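Local structure of uncharacterized lipoprotein YjhA (Bacillus subtilis, 3CFU) at residues Thr121-Pro126 with Asp143-Val148; Gly11-Thr16 with Val53-Ile58; Gln78-Val83 with Leu108-Pro113; Met29-Ala34 with Pro82-Glu87. The protein is of unknown function but is predicted to be a palmitoylated lipoprotein of the cell membrane, its soluble part folding as a β-rich DUF4352 domain. All blocks are in the same frame, centred on the assembly; numbering follows the deposited sequence.

How the contacts relate
Along the chain, the first segments of contacts 2 and 4 come early and contact 1 comes last, so residues far apart in sequence are brought together in one β-rich domain. Contacts 2 and 3 lie about 22 Å apart, centre to centre, yet share one antiparallel sheet, in which strands 47-57 and 103-112 are neighbours. Contact 1, in the three-stranded sheet, packs on both: Tyr124 reaches Thr13, Phe15 and Met55, and Leu122 meets Leu108 and Tyr110. Contacts 3 and 4 share Pro82 and Val83, with centres about 10 Å apart. Contact 4 touches neither contact 1 nor contact 2. Two sheets thus close on a common core, with the short antiparallel pair 29-30 and 83-84 at one end.

Contact 1. Residues Thr121-Pro126 with Asp143-Val148; sequences TLVYNP and DIDYLV
Tyr124 and Tyr146 form a hydrogen-bonded pair in the antiparallel sheet where strand 121-124 lies between strands 70-73 and 146-149; just beyond the pairing, Asn125 is the N-cap of helix 126-129. Leu122 and Val148 make the second such pair, with Leu122 N 2.8 Å from Val148 O. Between the two lies the non-hydrogen-bonded pair of Val123 and Leu147, whose side chains run alongside each other and bring Val123 CG2 within 3.4 Å of Leu147 CD2. Thr121 adds its methyl, CG2, against Leu147 CB at 3.3 Å. On the sheet face of the two tyrosines, the Tyr146 side chain meets Pro126 at about a right angle, its ring edge approaching the proline so that CE1 is 3.6 Å from Pro126 CD. The polar end of the contact belongs to Asn125. Its CG stands anti to the backbone N (chi1 -171°); beyond it, ND2 donates to Asp143 OD1 at 3.1 Å, nearly in line with the C-O bond, and to Asp145 OD1 at 3.2 Å, from above that carboxylate plane. The same amide's OD1 accepts from Leu128 N, the capping bond of the helix. An alanine here would probably leave both carboxylates without their shared donor and the helix N-terminus without its side-chain cap. Asp145 has a further, weak ion pair with Arg73. With one N-H for each acid and the oxygen held by the helix, the amide is fixed in rotation, and its bridging donor is likely to ease the repulsion between two neighbouring negative charges.

Contact 2. Residues Gly11-Thr16 with Val53-Ile58; sequences GHTNFT and VTMENI
Residues Thr13 to Thr16 pair with Thr54 to Asn57 as antiparallel strands whose short axes approach to 4.5 Å at 168°, the backbone bonds alternating in pairs at Asn14 with Glu56 and Thr16 with Thr54. Beyond the strands, Ile58 N continues the pairing with a bond to His12 O of 3.0 Å. On one face the key group is the Phe15 ring. Its CG stands anti to the backbone N (chi1 176°), and the ring lies obliquely to Val53, with CE1 3.7 Å from Val53 CB. Met55, a selenomethionine, meets the ring at its edge, CG lying 4.0 Å from Phe15 CD1. Farther along this face, Met55 CE lies 4.1 Å from Thr13 CG2. A smaller residue such as an alanine in place of Phe15 would probably open a gap beside Val53 and Met55 and leave the ring of Tyr124 without its stacking partner. The other face is more polar. Thr16 and Thr54 lie side by side, Thr16 CG2 packing on Thr54 CB at 3.5 Å, while Thr54 OG1 is hydrogen-bonded to Thr105 and Asn18. Asn14 and Glu56 also point the same way, but their amide and carboxylate planes are turned 83° apart. The side chain of Ile58 crosses that of Asn14 at about a right angle, CD1 reaching 3.7 Å from Asn14 ND2. In the four-stranded sheet, strand 7-10 flanks one side of this pair and strand 103-112 the other, while strand 121-124 packs across the Phe15 face, where Thr13 OG1 bonds to Ala10 O and to the Tyr124 hydroxyl.

Contact 3. Residues Gln78-Val83 with Leu108-Pro113; sequences QSVRPV and LSYVIP
Val80 and Tyr110 meet at the apolar centre, where a loop lies over the C-terminal part of strand 103-112. Val80 CG1, anti to the backbone N (chi1 180°), packs 4.0 Å from Tyr110 CB, and the two side chains cross at a slant. The same methyl also approaches Ile112 CG2 at 4.4 Å. Farther out on the ring, Tyr110 CE1 is 4.0 Å from Pro82 CB, so the proline and the valine both border one tyrosine. The ring also meets the loop backbone: Val80 O lies near the ring plane at its edge, 3.1 Å from Tyr110 CD1, whereas Arg81 O comes to the same carbon obliquely. Val83 and Val111 extend the apolar surface, though loosely, with Val83 CG2 4.4 Å from Val111 CG1. At the polar edge, Val83 N donates to Ser109 O over 2.6 Å, a bent bond whose donor is tilted from the carbonyl plane. Ser109 turns its hydroxyl elsewhere, bonding to Leu49 O and Arg48 NH1 on the next strand of the sheet. Within this contact one backbone hydrogen bond joins the segments and the rest is packing; elsewhere the loop is tied by backbone bonds of Val80 with Leu72 and Pro82 with Val31. The carbonyl oxygen of Val80, set against the C-H rim of the tyrosine, probably gains a weak electrostatic attraction.

Contact 4. Residues Met29-Ala34 with Pro82-Glu87; sequences MNVGGA and PVFSIE
Met29 sets its CB over one face of the Phe84 ring and Val31 reaches the same ring obliquely, so this small surface contact is organised round one aromatic group. Phe84 CG is placed between the backbone N and the carbonyl carbon (chi1 66°), which starts the ring back over the opposing strand. Met29 CB is displaced toward the rim, 4.0 Å from the ring centroid, a CH-pi contact. The selenium of this selenomethionine then stands obliquely, SE 4.3 Å from the centroid, in a Met-aromatic arrangement. A bend at chi3 (-65°) brings the terminal methyl back, with Met29 CE 3.4 Å from Phe84 CE2; that methyl also nears Ile86 CD1. Val31 contributes CG2, which lies 3.3 Å from Phe84 CD1, while its CB packs 3.9 Å from Pro82 CG. In the ring plane, Asn30 O meets the edge at CE1. The backbone bonds hold these groups in place: Phe84 N donates to Met29 O at 2.8 Å, the return bond from Met29 N to Phe84 O is weak, and Val31 N gives a nearly straight bond to Pro82 O at 2.9 Å from above the carbonyl plane. Val31 is also the centre of an inverse gamma turn, closed by a weak bond from Gly32 N to Asn30 O, where the chain leaves the strand. Strands 29-30 and 83-84 thus make a two-stranded antiparallel sheet of their own. Around it, Phe67 touches Val31 and Ile92 touches Phe84, while Val83 rests on Arg48 of strand 47-57, next to strand 103-112 in the larger sheet.

Contact 1. Residues Thr121-Pro126 with Asp143-Val148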
loop_
_atom_site.group_PDB
_atom_site.type_symbol
_atom_site.label_atom_id
_atom_site.label_comp_id
_atom_site.label_asym_id
_atom_site.label_seq_id
_atom_site.Cartn_x
_atom_site.Cartn_y
_atom_site.Cartn_z
ATOM N N THR A 121 6.649 -7.245 5.617
ATOM C CA THR A 121 5.486 -7.738 4.915
ATOM C C THR A 121 4.510 -6.597 4.676
ATOM O O THR A 121 4.192 -5.837 5.589
ATOM C CB THR A 121 4.776 -8.819 5.746
ATOM O OG1 THR A 121 5.741 -9.774 6.199
ATOM C CG2 THR A 121 3.714 -9.530 4.910
ATOM N N LEU A 122 4.051 -6.457 3.439
ATOM C CA LEU A 122 3.080 -5.420 3.148
ATOM C C LEU A 122 1.741 -6.097 3.397
ATOM O O LEU A 122 1.563 -7.281 3.081
ATOM C CB LEU A 122 3.170 -4.937 1.699
ATOM C CG LEU A 122 2.160 -3.812 1.417
ATOM C CD1 LEU A 122 2.579 -2.559 2.169
ATOM C CD2 LEU A 122 2.062 -3.538 -0.070
ATOM N N VAL A 123 0.819 -5.351 3.999
ATOM C CA VAL A 123 -0.506 -5.861 4.310
ATOM C C VAL A 123 -1.520 -5.077 3.497
ATOM O O VAL A 123 -1.424 -3.850 3.369
ATOM C CB VAL A 123 -0.853 -5.680 5.803
ATOM C CG1 VAL A 123 -2.288 -6.130 6.051
ATOM C CG2 VAL A 123 0.142 -6.468 6.690
ATOM N N TYR A 124 -2.496 -5.787 2.948
ATOM C CA TYR A 124 -3.519 -5.147 2.154
ATOM C C TYR A 124 -4.875 -5.678 2.572
ATOM O O TYR A 124 -5.099 -6.886 2.529
ATOM C CB TYR A 124 -3.283 -5.433 0.661
ATOM C CG TYR A 124 -4.416 -5.004 -0.238
ATOM C CD1 TYR A 124 -4.835 -3.679 -0.269
ATOM C CD2 TYR A 124 -5.082 -5.922 -1.047
ATOM C CE1 TYR A 124 -5.891 -3.272 -1.078
ATOM C CE2 TYR A 124 -6.138 -5.523 -1.871
ATOM C CZ TYR A 124 -6.536 -4.190 -1.876
ATOM O OH TYR A 124 -7.570 -3.759 -2.670
ATOM N N ASN A 125 -5.764 -4.784 3.005
ATOM C CA ASN A 125 -7.117 -5.175 3.384
ATOM C C ASN A 125 -8.047 -4.426 2.423
ATOM O O ASN A 125 -8.221 -3.204 2.526
ATOM C CB ASN A 125 -7.433 -4.799 4.840
ATOM C CG ASN A 125 -8.752 -5.403 5.324
ATOM O OD1 ASN A 125 -9.805 -5.226 4.694
ATOM N ND2 ASN A 125 -8.698 -6.126 6.439
ATOM N N PRO A 126 -8.651 -5.151 1.469
ATOM C CA PRO A 126 -9.562 -4.548 0.477
ATOM C C PRO A 126 -10.796 -3.858 1.054
ATOM O O PRO A 126 -11.286 -2.884 0.492
ATOM C CB PRO A 126 -9.881 -5.707 -0.475
ATOM C CG PRO A 126 -9.695 -6.934 0.372
ATOM C CD PRO A 126 -8.512 -6.602 1.273
ATOM N N ASP A 143 -13.420 -8.046 4.417
ATOM C CA ASP A 143 -12.577 -7.648 5.544
ATOM C C ASP A 143 -11.601 -8.761 5.919
ATOM O O ASP A 143 -11.857 -9.530 6.849
ATOM C CB ASP A 143 -13.469 -7.297 6.742
ATOM C CG ASP A 143 -12.746 -6.501 7.814
ATOM O OD1 ASP A 143 -11.500 -6.403 7.775
ATOM O OD2 ASP A 143 -13.442 -5.975 8.711
ATOM N N ILE A 144 -10.488 -8.835 5.190
ATOM C CA ILE A 144 -9.445 -9.839 5.420
ATOM C C ILE A 144 -8.082 -9.263 5.023
ATOM O O ILE A 144 -7.975 -8.554 4.019
ATOM C CB ILE A 144 -9.737 -11.139 4.608
ATOM C CG1 ILE A 144 -10.887 -11.901 5.269
ATOM C CG2 ILE A 144 -8.492 -12.020 4.525
ATOM C CD1 ILE A 144 -11.079 -13.285 4.753
ATOM N N ASP A 145 -7.051 -9.547 5.823
ATOM C CA ASP A 145 -5.691 -9.057 5.555
ATOM C C ASP A 145 -4.971 -9.973 4.551
ATOM O O ASP A 145 -5.095 -11.194 4.623
ATOM C CB ASP A 145 -4.839 -9.034 6.837
ATOM C CG ASP A 145 -5.237 -7.944 7.819
ATOM O OD1 ASP A 145 -5.795 -6.908 7.412
ATOM O OD2 ASP A 145 -4.951 -8.123 9.021
ATOM N N TYR A 146 -4.212 -9.385 3.631
ATOM C CA TYR A 146 -3.453 -10.145 2.634
ATOM C C TYR A 146 -2.013 -9.722 2.782
ATOM O O TYR A 146 -1.693 -8.546 2.630
ATOM C CB TYR A 146 -3.930 -9.842 1.209
ATOM C CG TYR A 146 -5.314 -10.369 0.918
ATOM C CD1 TYR A 146 -6.447 -9.631 1.245
ATOM C CD2 TYR A 146 -5.487 -11.635 0.354
ATOM C CE1 TYR A 146 -7.714 -10.139 1.012
ATOM C CE2 TYR A 146 -6.745 -12.156 0.120
ATOM C CZ TYR A 146 -7.857 -11.406 0.451
ATOM O OH TYR A 146 -9.104 -11.927 0.204
ATOM N N LEU A 147 -1.141 -10.678 3.074
ATOM C CA LEU A 147 0.258 -10.359 3.273
ATOM C C LEU A 147 1.135 -10.641 2.069
ATOM O O LEU A 147 0.994 -11.667 1.415
ATOM C CB LEU A 147 0.811 -11.133 4.479
ATOM C CG LEU A 147 0.073 -11.040 5.818
ATOM C CD1 LEU A 147 1.048 -11.291 6.962
ATOM C CD2 LEU A 147 -0.544 -9.679 5.972
ATOM N N VAL A 148 2.037 -9.708 1.781
ATOM C CA VAL A 148 2.992 -9.862 0.694
ATOM C C VAL A 148 4.363 -9.677 1.320
ATOM O O VAL A 148 4.703 -8.581 1.767
ATOM C CB VAL A 148 2.831 -8.805 -0.409
ATOM C CG1 VAL A 148 3.544 -9.286 -1.665
ATOM C CG2 VAL A 148 1.361 -8.545 -0.693
#

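Contact 2. Residues Gly11-Thr16 with Val53-Ile58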
loop_
_atom_site.group_PDB
_atom_site.type_symbol
_atom_site.label_atom_id
_atom_site.label_comp_id
_atom_site.label_asym_id
_atom_site.label_seq_id
_atom_site.Cartn_x
_atom_site.Cartn_y
_atom_site.Cartn_z
ATOM N N GLY A 11 -10.798 -9.565 -2.332
ATOM C CA GLY A 11 -12.049 -8.837 -2.283
ATOM C C GLY A 11 -12.553 -8.630 -3.701
ATOM O O GLY A 11 -12.570 -9.571 -4.507
ATOM N N HIS A 12 -12.952 -7.394 -4.001
ATOM C CA HIS A 12 -13.454 -7.020 -5.323
ATOM C C HIS A 12 -12.364 -6.411 -6.192
ATOM O O HIS A 12 -12.647 -5.696 -7.153
ATOM C CB HIS A 12 -14.613 -6.035 -5.184
ATOM C CG HIS A 12 -15.850 -6.654 -4.618
ATOM N ND1 HIS A 12 -16.672 -7.477 -5.358
ATOM C CD2 HIS A 12 -16.376 -6.616 -3.372
ATOM C CE1 HIS A 12 -17.651 -7.921 -4.591
ATOM N NE2 HIS A 12 -17.494 -7.414 -3.380
ATOM N N THR A 13 -11.117 -6.711 -5.854
ATOM C CA THR A 13 -9.977 -6.196 -6.600
ATOM C C THR A 13 -8.950 -7.294 -6.881
ATOM O O THR A 13 -8.979 -8.341 -6.247
ATOM C CB THR A 13 -9.202 -5.117 -5.783
ATOM O OG1 THR A 13 -8.623 -5.729 -4.620
ATOM C CG2 THR A 13 -10.121 -3.992 -5.337
ATOM N N ASN A 14 -8.074 -7.063 -7.864
ATOM C CA ASN A 14 -6.950 -7.975 -8.111
ATOM C C ASN A 14 -5.880 -7.017 -7.623
ATOM O O ASN A 14 -5.884 -5.850 -8.001
ATOM C CB ASN A 14 -6.675 -8.268 -9.586
ATOM C CG ASN A 14 -7.547 -9.370 -10.148
ATOM O OD1 ASN A 14 -7.785 -9.411 -11.353
ATOM N ND2 ASN A 14 -8.014 -10.272 -9.291
ATOM N N PHE A 15 -4.964 -7.499 -6.805
ATOM C CA PHE A 15 -3.942 -6.643 -6.238
ATOM C C PHE A 15 -2.529 -7.139 -6.466
ATOM O O PHE A 15 -2.269 -8.343 -6.437
ATOM C CB PHE A 15 -4.177 -6.529 -4.731
ATOM C CG PHE A 15 -3.127 -5.751 -4.015
ATOM C CD1 PHE A 15 -3.138 -4.367 -4.044
ATOM C CD2 PHE A 15 -2.105 -6.403 -3.340
ATOM C CE1 PHE A 15 -2.156 -3.642 -3.415
ATOM C CE2 PHE A 15 -1.116 -5.687 -2.704
ATOM C CZ PHE A 15 -1.139 -4.296 -2.745
ATOM N N THR A 16 -1.599 -6.216 -6.653
ATOM C CA THR A 16 -0.233 -6.636 -6.867
ATOM C C THR A 16 0.806 -5.643 -6.379
ATOM O O THR A 16 0.611 -4.429 -6.455
ATOM C CB THR A 16 0.024 -6.947 -8.384
ATOM O OG1 THR A 16 1.435 -7.032 -8.633
ATOM C CG2 THR A 16 -0.565 -5.883 -9.256
ATOM N N VAL A 53 2.401 -0.425 -6.067
ATOM C CA VAL A 53 1.334 -1.423 -6.080
ATOM C C VAL A 53 0.269 -1.061 -7.118
ATOM O O VAL A 53 0.201 0.077 -7.589
ATOM C CB VAL A 53 0.660 -1.550 -4.666
ATOM C CG1 VAL A 53 1.700 -1.896 -3.610
ATOM C CG2 VAL A 53 -0.035 -0.256 -4.286
ATOM N N THR A 54 -0.556 -2.042 -7.476
ATOM C CA THR A 54 -1.618 -1.839 -8.447
ATOM C C THR A 54 -2.904 -2.465 -7.940
ATOM O O THR A 54 -2.891 -3.572 -7.408
ATOM C CB THR A 54 -1.288 -2.496 -9.812
ATOM O OG1 THR A 54 -0.220 -1.779 -10.442
ATOM C CG2 THR A 54 -2.519 -2.483 -10.733
HETATM N N MSE A 55 -4.004 -1.739 -8.107
HETATM C CA MSE A 55 -5.328 -2.198 -7.714
HETATM C C MSE A 55 -6.216 -2.251 -8.947
HETATM O O MSE A 55 -6.314 -1.277 -9.697
HETATM C CB MSE A 55 -5.981 -1.247 -6.701
HETATM C CG MSE A 55 -5.439 -1.358 -5.296
HETATM SE SE MSE A 55 -6.224 -0.106 -4.034
HETATM C CE MSE A 55 -8.050 -0.742 -4.004
ATOM N N GLU A 56 -6.865 -3.388 -9.157
ATOM C CA GLU A 56 -7.762 -3.529 -10.286
ATOM C C GLU A 56 -9.158 -3.856 -9.793
ATOM O O GLU A 56 -9.378 -4.880 -9.130
ATOM C CB GLU A 56 -7.285 -4.635 -11.227
ATOM C CG GLU A 56 -8.282 -5.015 -12.320
ATOM C CD GLU A 56 -7.727 -6.097 -13.247
ATOM O OE1 GLU A 56 -6.509 -6.375 -13.157
ATOM O OE2 GLU A 56 -8.494 -6.661 -14.062
ATOM N N ASN A 57 -10.105 -2.982 -10.113
ATOM C CA ASN A 57 -11.483 -3.198 -9.711
ATOM C C ASN A 57 -12.120 -4.196 -10.673
ATOM O O ASN A 57 -12.199 -3.944 -11.873
ATOM C CB ASN A 57 -12.254 -1.875 -9.723
ATOM C CG ASN A 57 -13.642 -2.022 -9.164
ATOM O OD1 ASN A 57 -14.379 -1.046 -9.011
ATOM N ND2 ASN A 57 -14.015 -3.259 -8.857
ATOM N N ILE A 58 -12.556 -5.330 -10.127
ATOM C CA ILE A 58 -13.188 -6.403 -10.895
ATOM C C ILE A 58 -14.615 -6.618 -10.411
ATOM O O ILE A 58 -15.232 -7.649 -10.671
ATOM C CB ILE A 58 -12.401 -7.736 -10.767
ATOM C CG1 ILE A 58 -12.215 -8.099 -9.294
ATOM C CG2 ILE A 58 -11.034 -7.615 -11.456
ATOM C CD1 ILE A 58 -11.581 -9.458 -9.100
#

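Contact 3. Residues Gln78-Val83 with Leu108-Pro113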
loop_
_atom_site.group_PDB
_atom_site.type_symbol
_atom_site.label_atom_id
_atom_site.label_comp_id
_atom_site.label_asym_id
_atom_site.label_seq_id
_atom_site.Cartn_x
_atom_site.Cartn_y
_atom_site.Cartn_z
ATOM N N GLN A 78 4.867 -5.412 13.725
ATOM C CA GLN A 78 4.518 -4.070 14.162
ATOM C C GLN A 78 4.459 -3.108 12.984
ATOM O O GLN A 78 5.298 -3.150 12.086
ATOM C CB GLN A 78 5.525 -3.572 15.199
ATOM C CG GLN A 78 5.075 -2.296 15.879
ATOM C CD GLN A 78 5.981 -1.881 17.011
ATOM O OE1 GLN A 78 7.178 -1.664 16.815
ATOM N NE2 GLN A 78 5.416 -1.762 18.208
ATOM N N SER A 79 3.464 -2.234 13.002
ATOM C CA SER A 79 3.274 -1.277 11.927
ATOM C C SER A 79 4.389 -0.250 11.812
ATOM O O SER A 79 4.974 0.169 12.809
ATOM C CB SER A 79 1.941 -0.545 12.109
ATOM O OG SER A 79 0.867 -1.459 12.243
ATOM N N VAL A 80 4.678 0.143 10.576
ATOM C CA VAL A 80 5.685 1.150 10.300
ATOM C C VAL A 80 4.950 2.323 9.656
ATOM O O VAL A 80 4.305 2.168 8.624
ATOM C CB VAL A 80 6.770 0.631 9.325
ATOM C CG1 VAL A 80 7.802 1.729 9.061
ATOM C CG2 VAL A 80 7.442 -0.609 9.902
ATOM N N ARG A 81 5.038 3.489 10.283
ATOM C CA ARG A 81 4.382 4.696 9.789
ATOM C C ARG A 81 4.593 4.919 8.290
ATOM O O ARG A 81 5.699 4.759 7.789
ATOM C CB ARG A 81 4.906 5.928 10.538
ATOM C CG ARG A 81 4.592 6.005 12.045
ATOM C CD ARG A 81 5.446 5.048 12.888
ATOM N NE ARG A 81 6.822 5.000 12.398
ATOM C CZ ARG A 81 7.574 3.905 12.395
ATOM N NH1 ARG A 81 8.813 3.952 11.924
ATOM N NH2 ARG A 81 7.092 2.764 12.866
ATOM N N PRO A 82 3.533 5.292 7.551
ATOM C CA PRO A 82 3.681 5.529 6.110
ATOM C C PRO A 82 4.375 6.870 5.866
ATOM O O PRO A 82 4.242 7.801 6.656
ATOM C CB PRO A 82 2.242 5.505 5.604
ATOM C CG PRO A 82 1.478 6.040 6.763
ATOM C CD PRO A 82 2.114 5.350 7.948
ATOM N N VAL A 83 5.102 6.972 4.766
ATOM C CA VAL A 83 5.840 8.191 4.450
ATOM C C VAL A 83 5.667 8.551 2.981
ATOM O O VAL A 83 5.160 7.750 2.201
ATOM C CB VAL A 83 7.375 7.960 4.723
ATOM C CG1 VAL A 83 8.222 8.745 3.736
ATOM C CG2 VAL A 83 7.729 8.343 6.156
ATOM N N LEU A 108 3.771 3.442 -2.020
ATOM C CA LEU A 108 3.689 3.518 -0.561
ATOM C C LEU A 108 5.146 3.679 -0.146
ATOM O O LEU A 108 6.032 3.153 -0.815
ATOM C CB LEU A 108 3.140 2.215 0.041
ATOM C CG LEU A 108 1.640 1.926 0.143
ATOM C CD1 LEU A 108 0.872 2.728 -0.880
ATOM C CD2 LEU A 108 1.410 0.431 -0.052
ATOM N N SER A 109 5.408 4.390 0.947
ATOM C CA SER A 109 6.786 4.589 1.379
ATOM C C SER A 109 6.971 4.475 2.888
ATOM O O SER A 109 6.113 4.896 3.668
ATOM C CB SER A 109 7.287 5.952 0.892
ATOM O OG SER A 109 8.694 5.944 0.709
ATOM N N TYR A 110 8.105 3.904 3.288
ATOM C CA TYR A 110 8.419 3.700 4.699
ATOM C C TYR A 110 9.920 3.793 4.950
ATOM O O TYR A 110 10.727 3.494 4.071
ATOM C CB TYR A 110 7.951 2.313 5.133
ATOM C CG TYR A 110 6.510 2.016 4.821
ATOM C CD1 TYR A 110 5.506 2.284 5.751
ATOM C CD2 TYR A 110 6.145 1.469 3.590
ATOM C CE1 TYR A 110 4.173 2.016 5.464
ATOM C CE2 TYR A 110 4.810 1.197 3.291
ATOM C CZ TYR A 110 3.831 1.475 4.233
ATOM O OH TYR A 110 2.513 1.240 3.936
ATOM N N VAL A 111 10.284 4.192 6.163
ATOM C CA VAL A 111 11.681 4.307 6.545
ATOM C C VAL A 111 12.037 3.145 7.462
ATOM O O VAL A 111 11.383 2.915 8.480
ATOM C CB VAL A 111 11.945 5.636 7.256
ATOM C CG1 VAL A 111 11.825 6.777 6.255
ATOM C CG2 VAL A 111 10.950 5.829 8.392
ATOM N N ILE A 112 13.074 2.405 7.083
ATOM C CA ILE A 112 13.503 1.252 7.856
ATOM C C ILE A 112 15.028 1.129 7.895
ATOM O O ILE A 112 15.739 1.839 7.183
ATOM C CB ILE A 112 12.919 -0.068 7.265
ATOM C CG1 ILE A 112 13.569 -0.378 5.911
ATOM C CG2 ILE A 112 11.408 0.052 7.119
ATOM C CD1 ILE A 112 13.494 -1.849 5.515
ATOM N N PRO A 113 15.548 0.222 8.740
ATOM C CA PRO A 113 16.986 -0.026 8.898
ATOM C C PRO A 113 17.645 -0.441 7.579
ATOM O O PRO A 113 17.057 -1.184 6.793
ATOM C CB PRO A 113 17.032 -1.156 9.920
ATOM C CG PRO A 113 15.790 -0.962 10.720
ATOM C CD PRO A 113 14.765 -0.585 9.694
#

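Contact 4. Residues Met29-Ala34 with Pro82-Glu87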
loop_
_atom_site.group_PDB
_atom_site.type_symbol
_atom_site.label_atom_id
_atom_site.label_comp_id
_atom_site.label_asym_id
_atom_site.label_seq_id
_atom_site.Cartn_x
_atom_site.Cartn_y
_atom_site.Cartn_z
HETATM N N MSE A 29 8.630 12.477 4.476
HETATM C CA MSE A 29 7.592 13.016 5.342
HETATM C C MSE A 29 6.577 11.982 5.795
HETATM O O MSE A 29 6.202 11.097 5.028
HETATM C CB MSE A 29 6.830 14.075 4.565
HETATM C CG MSE A 29 7.088 15.504 4.916
HETATM SE SE MSE A 29 5.917 16.564 3.806
HETATM C CE MSE A 29 6.675 16.139 2.072
ATOM N N ASN A 30 6.100 12.119 7.028
ATOM C CA ASN A 30 5.104 11.191 7.537
ATOM C C ASN A 30 3.739 11.490 6.915
ATOM O O ASN A 30 3.304 12.644 6.858
ATOM C CB ASN A 30 5.050 11.265 9.061
ATOM C CG ASN A 30 6.136 10.428 9.710
ATOM O OD1 ASN A 30 7.313 10.557 9.376
ATOM N ND2 ASN A 30 5.746 9.560 10.636
ATOM N N VAL A 31 3.088 10.436 6.427
ATOM C CA VAL A 31 1.784 10.562 5.790
ATOM C C VAL A 31 0.644 10.667 6.788
ATOM O O VAL A 31 -0.289 9.863 6.763
ATOM C CB VAL A 31 1.474 9.377 4.828
ATOM C CG1 VAL A 31 0.101 9.579 4.159
ATOM C CG2 VAL A 31 2.547 9.276 3.762
ATOM N N GLY A 32 0.736 11.647 7.682
ATOM C CA GLY A 32 -0.329 11.861 8.640
ATOM C C GLY A 32 -0.069 11.808 10.133
ATOM O O GLY A 32 0.679 10.959 10.612
ATOM N N GLY A 33 -0.706 12.733 10.860
ATOM C CA GLY A 33 -0.615 12.806 12.314
ATOM C C GLY A 33 0.700 13.226 12.939
ATOM O O GLY A 33 1.207 12.537 13.830
ATOM N N ALA A 34 1.225 14.375 12.513
ATOM C CA ALA A 34 2.510 14.883 12.999
ATOM C C ALA A 34 2.544 16.416 13.118
ATOM O O ALA A 34 2.797 16.978 14.197
ATOM C CB ALA A 34 3.629 14.431 12.038
ATOM N N PRO A 82 3.533 5.292 7.551
ATOM C CA PRO A 82 3.681 5.529 6.110
ATOM C C PRO A 82 4.375 6.870 5.866
ATOM O O PRO A 82 4.242 7.801 6.656
ATOM C CB PRO A 82 2.242 5.505 5.604
ATOM C CG PRO A 82 1.478 6.040 6.763
ATOM C CD PRO A 82 2.114 5.350 7.948
ATOM N N VAL A 83 5.102 6.972 4.766
ATOM C CA VAL A 83 5.840 8.191 4.450
ATOM C C VAL A 83 5.667 8.551 2.981
ATOM O O VAL A 83 5.160 7.750 2.201
ATOM C CB VAL A 83 7.375 7.960 4.723
ATOM C CG1 VAL A 83 8.222 8.745 3.736
ATOM C CG2 VAL A 83 7.729 8.343 6.156
ATOM N N PHE A 84 6.052 9.769 2.609
ATOM C CA PHE A 84 6.031 10.160 1.203
ATOM C C PHE A 84 7.151 11.137 0.869
ATOM O O PHE A 84 7.507 12.003 1.672
ATOM C CB PHE A 84 4.682 10.740 0.754
ATOM C CG PHE A 84 4.313 12.042 1.393
ATOM C CD1 PHE A 84 3.942 12.086 2.728
ATOM C CD2 PHE A 84 4.269 13.216 0.642
ATOM C CE1 PHE A 84 3.524 13.272 3.314
ATOM C CE2 PHE A 84 3.853 14.412 1.219
ATOM C CZ PHE A 84 3.477 14.439 2.559
ATOM N N SER A 85 7.732 10.965 -0.312
ATOM C CA SER A 85 8.796 11.854 -0.746
ATOM C C SER A 85 8.308 12.680 -1.922
ATOM O O SER A 85 7.484 12.227 -2.717
ATOM C CB SER A 85 10.055 11.079 -1.152
ATOM O OG SER A 85 11.137 11.974 -1.382
ATOM N N ILE A 86 8.827 13.898 -2.012
ATOM C CA ILE A 86 8.472 14.837 -3.064
ATOM C C ILE A 86 8.899 14.283 -4.423
ATOM O O ILE A 86 8.420 14.730 -5.467
ATOM C CB ILE A 86 9.182 16.199 -2.832
ATOM C CG1 ILE A 86 9.035 16.622 -1.364
ATOM C CG2 ILE A 86 8.618 17.260 -3.765
ATOM C CD1 ILE A 86 10.043 15.969 -0.419
ATOM N N GLU A 87 9.798 13.304 -4.399
ATOM C CA GLU A 87 10.303 12.702 -5.625
ATOM C C GLU A 87 9.231 11.953 -6.411
ATOM O O GLU A 87 8.984 12.266 -7.578
ATOM C CB GLU A 87 11.478 11.774 -5.304
ATOM C CG GLU A 87 12.676 12.494 -4.692
ATOM C CD GLU A 87 13.794 11.546 -4.311
ATOM O OE1 GLU A 87 14.412 10.955 -5.221
ATOM O OE2 GLU A 87 14.051 11.388 -3.100
#